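Local coordinates for iron dependent repressor (Sulfolobus solfataricus, PDB 2X4H), which probably represses transcription as a metal-dependent, dimeric DNA-binding regulator of the DtxR/MntR family, at the interface of chains A and B. Residues are numbered along the deposited sequence; one frame, centred on the assembly and turned at random. Chains: chain A/B, Hypothetical protein SSO2273.

Contact 1: the interface of chains A and B. Residues chain A 94-95, 124; chain B 117, 120-121, 124.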
loop_
_atom_site.group_PDB
_atom_site.type_symbol
_atom_site.label_atom_id
_atom_site.label_comp_id
_atom_site.label_asym_id
_atom_site.label_seq_id
_atom_site.Cartn_x
_atom_site.Cartn_y
_atom_site.Cartn_z
ATOM N N ASN A 94 2.826 23.207 -23.652
ATOM C CA ASN A 94 1.816 24.243 -23.880
ATOM C C ASN A 94 1.145 24.672 -22.602
ATOM O O ASN A 94 0.981 25.844 -22.397
ATOM C CB ASN A 94 0.747 23.813 -24.891
ATOM C CG ASN A 94 1.289 23.729 -26.293
ATOM O OD1 ASN A 94 2.349 24.266 -26.583
ATOM N ND2 ASN A 94 0.578 23.035 -27.166
ATOM N N ILE A 95 0.789 23.724 -21.736
ATOM C CA ILE A 95 0.083 24.044 -20.492
ATOM C C ILE A 95 1.006 24.612 -19.404
ATOM O O ILE A 95 0.521 25.048 -18.339
ATOM C CB ILE A 95 -0.748 22.851 -19.967
ATOM C CG1 ILE A 95 0.158 21.734 -19.443
ATOM C CG2 ILE A 95 -1.677 22.344 -21.071
ATOM C CD1 ILE A 95 -0.552 20.604 -18.757
ATOM N N TYR A 124 -5.085 18.099 -33.127
ATOM C CA TYR A 124 -5.389 19.269 -32.275
ATOM C C TYR A 124 -4.183 20.178 -32.101
ATOM O O TYR A 124 -4.330 21.376 -32.015
ATOM C CB TYR A 124 -5.906 18.799 -30.916
ATOM C CG TYR A 124 -5.773 19.759 -29.750
ATOM C CD1 TYR A 124 -6.620 20.840 -29.600
ATOM C CD2 TYR A 124 -4.849 19.516 -28.743
ATOM C CE1 TYR A 124 -6.512 21.695 -28.485
ATOM C CE2 TYR A 124 -4.740 20.347 -27.632
ATOM C CZ TYR A 124 -5.566 21.424 -27.507
ATOM O OH TYR A 124 -5.418 22.218 -26.398
ATOM N N ILE B 117 0.197 18.216 -13.688
ATOM C CA ILE B 117 -0.430 18.227 -15.020
ATOM C C ILE B 117 -1.920 18.614 -14.941
ATOM O O ILE B 117 -2.387 19.439 -15.733
ATOM C CB ILE B 117 -0.304 16.889 -15.737
ATOM C CG1 ILE B 117 1.152 16.628 -16.124
ATOM C CG2 ILE B 117 -1.199 16.862 -16.997
ATOM C CD1 ILE B 117 1.442 15.161 -16.415
ATOM N N LYS B 120 -2.426 22.458 -14.167
ATOM C CA LYS B 120 -2.056 23.255 -15.315
ATOM C C LYS B 120 -3.009 23.076 -16.493
ATOM O O LYS B 120 -3.301 24.051 -17.197
ATOM C CB LYS B 120 -0.597 23.024 -15.697
ATOM C CG LYS B 120 0.309 23.894 -14.843
ATOM C CD LYS B 120 1.775 23.745 -15.151
ATOM C CE LYS B 120 2.602 24.748 -14.341
ATOM N NZ LYS B 120 3.818 24.141 -13.723
ATOM N N LEU B 121 -3.530 21.862 -16.674
ATOM C CA LEU B 121 -4.483 21.601 -17.740
ATOM C C LEU B 121 -5.808 22.308 -17.442
ATOM O O LEU B 121 -6.395 22.918 -18.332
ATOM C CB LEU B 121 -4.702 20.111 -17.911
ATOM C CG LEU B 121 -5.669 19.618 -18.956
ATOM C CD1 LEU B 121 -5.342 20.193 -20.349
ATOM C CD2 LEU B 121 -5.579 18.095 -18.954
ATOM N N TYR B 124 -5.418 25.764 -18.367
ATOM C CA TYR B 124 -5.262 25.809 -19.835
ATOM C C TYR B 124 -6.618 25.761 -20.537
ATOM O O TYR B 124 -6.802 26.377 -21.585
ATOM C CB TYR B 124 -4.431 24.633 -20.314
ATOM C CG TYR B 124 -3.944 24.790 -21.743
ATOM C CD1 TYR B 124 -2.959 25.730 -22.058
ATOM C CD2 TYR B 124 -4.472 24.029 -22.766
ATOM C CE1 TYR B 124 -2.506 25.891 -23.330
ATOM C CE2 TYR B 124 -4.017 24.193 -24.075
ATOM C CZ TYR B 124 -3.035 25.125 -24.343
ATOM O OH TYR B 124 -2.565 25.331 -25.602
HETATM O O HOH W 1 -1.775 26.175 -17.523
#
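Helix 72-95 of chain A ends against helix 115-124 of chain B, and the chain A copy of helix 115-124 brings its last residue, A:Tyr124, to the same spot. A:Ile95, at the end of its helix, buries more surface here than any other residue. Its CG2 methyl sits over one face of the B:Tyr124 ring, 3.7 Å from the centroid and offset toward the rim nearest CG, a CH-pi contact in which the two side chains meet at about a right angle. The longer branch goes elsewhere: with CG1 held between the backbone N and the carbonyl carbon (chi1 70°), the CD1 methyl reaches the backbone of the B helix, 3.7 Å from B:Ile117 O, and also touches B:Lys120 CB. The phenol oxygen OH of A:Tyr124 comes in at the edge of the B:Tyr124 ring, in its plane, 3.4 Å from CE2. Farther along that ring, A:Asn94 CB lies 3.7 Å from the B:Tyr124 hydroxyl OH, the amide turned 15° from the ring plane. A water joins two backbone carbonyls, 2.7 Å from A:Ile95 O and 2.6 Å from B:Lys120 O. The patch lies near the two-fold axis, where the two copies of Tyr124 meet within the metal-binding and dimerisation domain.

Contact 2: the interface of chains A and B. Residues chain A 114, 116-117, 120; chain B 97, 101, 105.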
loop_
_atom_site.group_PDB
_atom_site.type_symbol
_atom_site.label_atom_id
_atom_site.label_comp_id
_atom_site.label_asym_id
_atom_site.label_seq_id
_atom_site.Cartn_x
_atom_site.Cartn_y
_atom_site.Cartn_z
ATOM N N PRO A 114 -4.820 5.738 -24.932
ATOM C CA PRO A 114 -5.495 5.175 -26.115
ATOM C C PRO A 114 -5.106 5.885 -27.417
ATOM O O PRO A 114 -4.870 7.093 -27.447
ATOM C CB PRO A 114 -6.979 5.364 -25.810
ATOM C CG PRO A 114 -7.065 5.457 -24.315
ATOM C CD PRO A 114 -5.753 5.994 -23.822
ATOM N N GLU A 116 -6.643 6.590 -30.251
ATOM C CA GLU A 116 -7.539 7.673 -30.691
ATOM C C GLU A 116 -7.114 9.026 -30.107
ATOM O O GLU A 116 -7.110 10.040 -30.809
ATOM C CB GLU A 116 -9.006 7.381 -30.315
ATOM C CG GLU A 116 -10.012 8.418 -30.875
ATOM C CD GLU A 116 -11.497 8.048 -30.709
ATOM O OE1 GLU A 116 -12.352 8.832 -31.191
ATOM O OE2 GLU A 116 -11.822 7.000 -30.127
ATOM N N ILE A 117 -6.751 9.030 -28.830
ATOM C CA ILE A 117 -6.408 10.253 -28.145
ATOM C C ILE A 117 -5.122 10.804 -28.706
ATOM O O ILE A 117 -5.030 11.987 -28.950
ATOM C CB ILE A 117 -6.300 10.065 -26.599
ATOM C CG1 ILE A 117 -7.674 9.718 -26.003
ATOM C CG2 ILE A 117 -5.740 11.346 -25.917
ATOM C CD1 ILE A 117 -7.604 9.207 -24.564
ATOM N N LYS A 120 -5.959 12.290 -32.185
ATOM C CA LYS A 120 -6.722 13.528 -32.125
ATOM C C LYS A 120 -5.865 14.626 -31.494
ATOM O O LYS A 120 -5.985 15.759 -31.887
ATOM C CB LYS A 120 -8.044 13.357 -31.388
ATOM C CG LYS A 120 -8.877 12.193 -31.867
ATOM C CD LYS A 120 -10.075 12.525 -32.693
ATOM C CE LYS A 120 -11.131 11.445 -32.487
ATOM N NZ LYS A 120 -12.243 11.503 -33.430
ATOM N N ILE B 97 -13.757 13.779 -29.394
ATOM C CA ILE B 97 -14.201 12.485 -28.917
ATOM C C ILE B 97 -15.587 12.646 -28.283
ATOM O O ILE B 97 -15.816 13.510 -27.443
ATOM C CB ILE B 97 -13.192 11.906 -27.905
ATOM C CG1 ILE B 97 -11.915 11.473 -28.620
ATOM C CG2 ILE B 97 -13.758 10.711 -27.128
ATOM C CD1 ILE B 97 -10.736 11.372 -27.678
ATOM N N THR B 101 -17.583 8.157 -24.837
ATOM C CA THR B 101 -16.260 7.553 -25.055
ATOM C C THR B 101 -15.166 8.297 -24.286
ATOM O O THR B 101 -14.209 7.699 -23.810
ATOM C CB THR B 101 -15.851 7.533 -26.559
ATOM O OG1 THR B 101 -16.887 6.931 -27.330
ATOM C CG2 THR B 101 -14.550 6.738 -26.779
ATOM N N TYR B 105 -12.686 6.510 -21.678
ATOM C CA TYR B 105 -11.241 6.681 -21.852
ATOM C C TYR B 105 -10.611 7.377 -20.658
ATOM O O TYR B 105 -9.540 7.010 -20.241
ATOM C CB TYR B 105 -10.888 7.540 -23.077
ATOM C CG TYR B 105 -10.971 6.904 -24.467
ATOM C CD1 TYR B 105 -10.925 5.524 -24.671
ATOM C CD2 TYR B 105 -11.077 7.730 -25.595
ATOM C CE1 TYR B 105 -10.979 4.988 -25.974
ATOM C CE2 TYR B 105 -11.138 7.213 -26.870
ATOM C CZ TYR B 105 -11.083 5.855 -27.066
ATOM O OH TYR B 105 -11.158 5.406 -28.354
#
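This is a homodimer interface of apolar packing round a phenol-carboxylate hydrogen bond, and it joins two copies of the protein, probably a repressor, through the metal-binding and dimerisation domain. The start of helix 115-124 in chain A, with A:Pro114 just ahead of it, packs on helix 99-109 and the loop residue B:Ile97 of chain B. B:Tyr105 is the centrepiece. A:Pro114 CB lies 4.0 Å above one face of its ring, offset toward the rim, while B:Thr101 CG2 from its own helix covers the opposite face. A:Ile117 runs antiparallel alongside the ring, its CD1 methyl 3.9 Å from B:Tyr105 CD2. At the ring's outer end the phenol OH donates a hydrogen bond of 2.5 Å to A:Glu116 OE2, meeting that oxygen on its anti side, 17° out of the carboxylate plane; carboxylate and ring stand 87° apart. A:Glu116 gets there by full extension, CG anti to the backbone N (chi1 -174°). The other carboxylate oxygen, OE1, makes a looser salt bridge with A:Lys120 NZ at 3.5 Å and rests 3.7 Å from B:Ile97 CG1. A phenylalanine at B:Tyr105 would probably leave the A:Glu116 carboxylate without its phenol donor from across the interface. For the protein, the site ties the first turn of one subunit's helix 115-124 to helix 99-109 of the other, and so probably helps to hold the dimer together.

Contact 3: the interface of chains A and B. Residues chain A 92, 95-97, 101, 105; chain B 116-117, 120.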
loop_
_atom_site.group_PDB
_atom_site.type_symbol
_atom_site.label_atom_id
_atom_site.label_comp_id
_atom_site.label_asym_id
_atom_site.label_seq_id
_atom_site.Cartn_x
_atom_site.Cartn_y
_atom_site.Cartn_z
ATOM N N LEU A 92 2.174 19.049 -22.745
ATOM C CA LEU A 92 2.613 19.452 -21.418
ATOM C C LEU A 92 3.343 20.797 -21.473
ATOM O O LEU A 92 3.124 21.663 -20.611
ATOM C CB LEU A 92 3.475 18.377 -20.752
ATOM C CG LEU A 92 2.819 17.011 -20.572
ATOM C CD1 LEU A 92 3.769 16.062 -19.853
ATOM C CD2 LEU A 92 1.473 17.147 -19.817
ATOM N N ILE A 95 0.789 23.724 -21.736
ATOM C CA ILE A 95 0.083 24.044 -20.492
ATOM C C ILE A 95 1.006 24.612 -19.404
ATOM O O ILE A 95 0.521 25.048 -18.339
ATOM C CB ILE A 95 -0.748 22.851 -19.967
ATOM C CG1 ILE A 95 0.158 21.734 -19.443
ATOM C CG2 ILE A 95 -1.677 22.344 -21.071
ATOM C CD1 ILE A 95 -0.552 20.604 -18.757
ATOM N N GLY A 96 2.318 24.612 -19.671
ATOM C CA GLY A 96 3.299 25.333 -18.859
ATOM C C GLY A 96 4.176 24.461 -17.977
ATOM O O GLY A 96 4.547 24.864 -16.883
ATOM N N ILE A 97 4.519 23.263 -18.434
ATOM C CA ILE A 97 5.500 22.437 -17.706
ATOM C C ILE A 97 6.851 22.650 -18.387
ATOM O O ILE A 97 6.904 22.782 -19.610
ATOM C CB ILE A 97 5.091 20.948 -17.662
ATOM C CG1 ILE A 97 3.719 20.791 -17.015
ATOM C CG2 ILE A 97 6.082 20.133 -16.845
ATOM C CD1 ILE A 97 3.097 19.429 -17.192
ATOM N N THR A 101 10.983 18.222 -17.635
ATOM C CA THR A 101 10.002 17.595 -16.742
ATOM C C THR A 101 8.857 17.055 -17.593
ATOM O O THR A 101 8.255 16.037 -17.265
ATOM C CB THR A 101 9.450 18.613 -15.688
ATOM O OG1 THR A 101 10.530 19.376 -15.131
ATOM C CG2 THR A 101 8.718 17.900 -14.558
ATOM N N TYR A 105 7.551 13.151 -17.266
ATOM C CA TYR A 105 6.116 12.902 -17.085
ATOM C C TYR A 105 5.522 12.074 -18.240
ATOM O O TYR A 105 4.754 11.131 -18.026
ATOM C CB TYR A 105 5.339 14.224 -16.987
ATOM C CG TYR A 105 5.408 14.955 -15.656
ATOM C CD1 TYR A 105 5.327 14.277 -14.443
ATOM C CD2 TYR A 105 5.491 16.337 -15.619
ATOM C CE1 TYR A 105 5.370 14.954 -13.222
ATOM C CE2 TYR A 105 5.534 17.023 -14.400
ATOM C CZ TYR A 105 5.478 16.323 -13.209
ATOM O OH TYR A 105 5.523 17.005 -12.015
ATOM N N GLU B 116 0.353 18.106 -10.814
ATOM C CA GLU B 116 0.877 19.246 -11.578
ATOM C C GLU B 116 0.225 19.327 -12.946
ATOM O O GLU B 116 -0.232 20.392 -13.330
ATOM C CB GLU B 116 2.413 19.209 -11.741
ATOM C CG GLU B 116 2.994 20.575 -12.246
ATOM C CD GLU B 116 4.484 20.545 -12.644
ATOM O OE1 GLU B 116 5.218 19.585 -12.303
ATOM O OE2 GLU B 116 4.919 21.518 -13.301
ATOM N N ILE B 117 0.197 18.216 -13.688
ATOM C CA ILE B 117 -0.430 18.227 -15.020
ATOM C C ILE B 117 -1.920 18.614 -14.941
ATOM O O ILE B 117 -2.387 19.439 -15.733
ATOM C CB ILE B 117 -0.304 16.889 -15.737
ATOM C CG1 ILE B 117 1.152 16.628 -16.124
ATOM C CG2 ILE B 117 -1.199 16.862 -16.997
ATOM C CD1 ILE B 117 1.442 15.161 -16.415
ATOM N N LYS B 120 -2.426 22.458 -14.167
ATOM C CA LYS B 120 -2.056 23.255 -15.315
ATOM C C LYS B 120 -3.009 23.076 -16.493
ATOM O O LYS B 120 -3.301 24.051 -17.197
ATOM C CB LYS B 120 -0.597 23.024 -15.697
ATOM C CG LYS B 120 0.309 23.894 -14.843
ATOM C CD LYS B 120 1.775 23.745 -15.151
ATOM C CE LYS B 120 2.602 24.748 -14.341
ATOM N NZ LYS B 120 3.818 24.141 -13.723
HETATM O O HOH W 2 -1.775 26.175 -17.523
#
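Chi1 of -78° swings A:Tyr105 CG beside its backbone N, while B:Glu116 CG points away from its own N (chi1 -166°) on an extended chain, and the phenol and carboxylate meet. At this homodimer interface helix 115-124 of chain B packs on the end of helix 72-95, the following loop and helix 99-109 of chain A. The A:Tyr105 OH donates to B:Glu116 OE1 at 2.6 Å, reaching the anti side of that oxygen, the two-fold twin of the bond made with the chains exchanged; OE1 lies in the ring plane at its edge, and the carboxylate is turned 78° to the ring. OE2 receives B:Lys120 NZ at 2.9 Å through its anti lone pair, a hydrogen bond and salt bridge within chain B. Gripped at both oxygens, the carboxylate should be fixed in rotation and would probably stay charged. Beside this polar group B:Ile117 CG1 lies 3.6 Å from the A:Ile97 CD1 methyl and 3.7 Å from A:Leu92 CD2. Its CD1 methyl lies alongside the A:Tyr105 ring, 4.0 Å from CG. The aliphatic chain of B:Lys120 passes the loop, where CD touches A:Ile97 CG1. A bend near the chain's end turns the terminal amine NZ toward B:Glu116, still 3.3 Å from A:Gly96 O.

Contact 1 and contact 3 adjoin, their C-alpha centres about 7 Å apart, and share A:Ile95, B:Ile117 and B:Lys120: the end of helix 72-95 in chain A and one stretch of helix 115-124 in chain B serve both. Contact 2 lies about 17 Å from contact 1 and 20 Å from contact 3. Contacts 2 and 3 are two-fold mates in large part, each setting a glutamate and isoleucine of one helix 115-124 against the tyrosine of the partner's helix 99-109. Contact 1 lies nearer the axis. Together they form parts of one two-fold symmetric interface, as would suit a dimeric DNA-binding regulator.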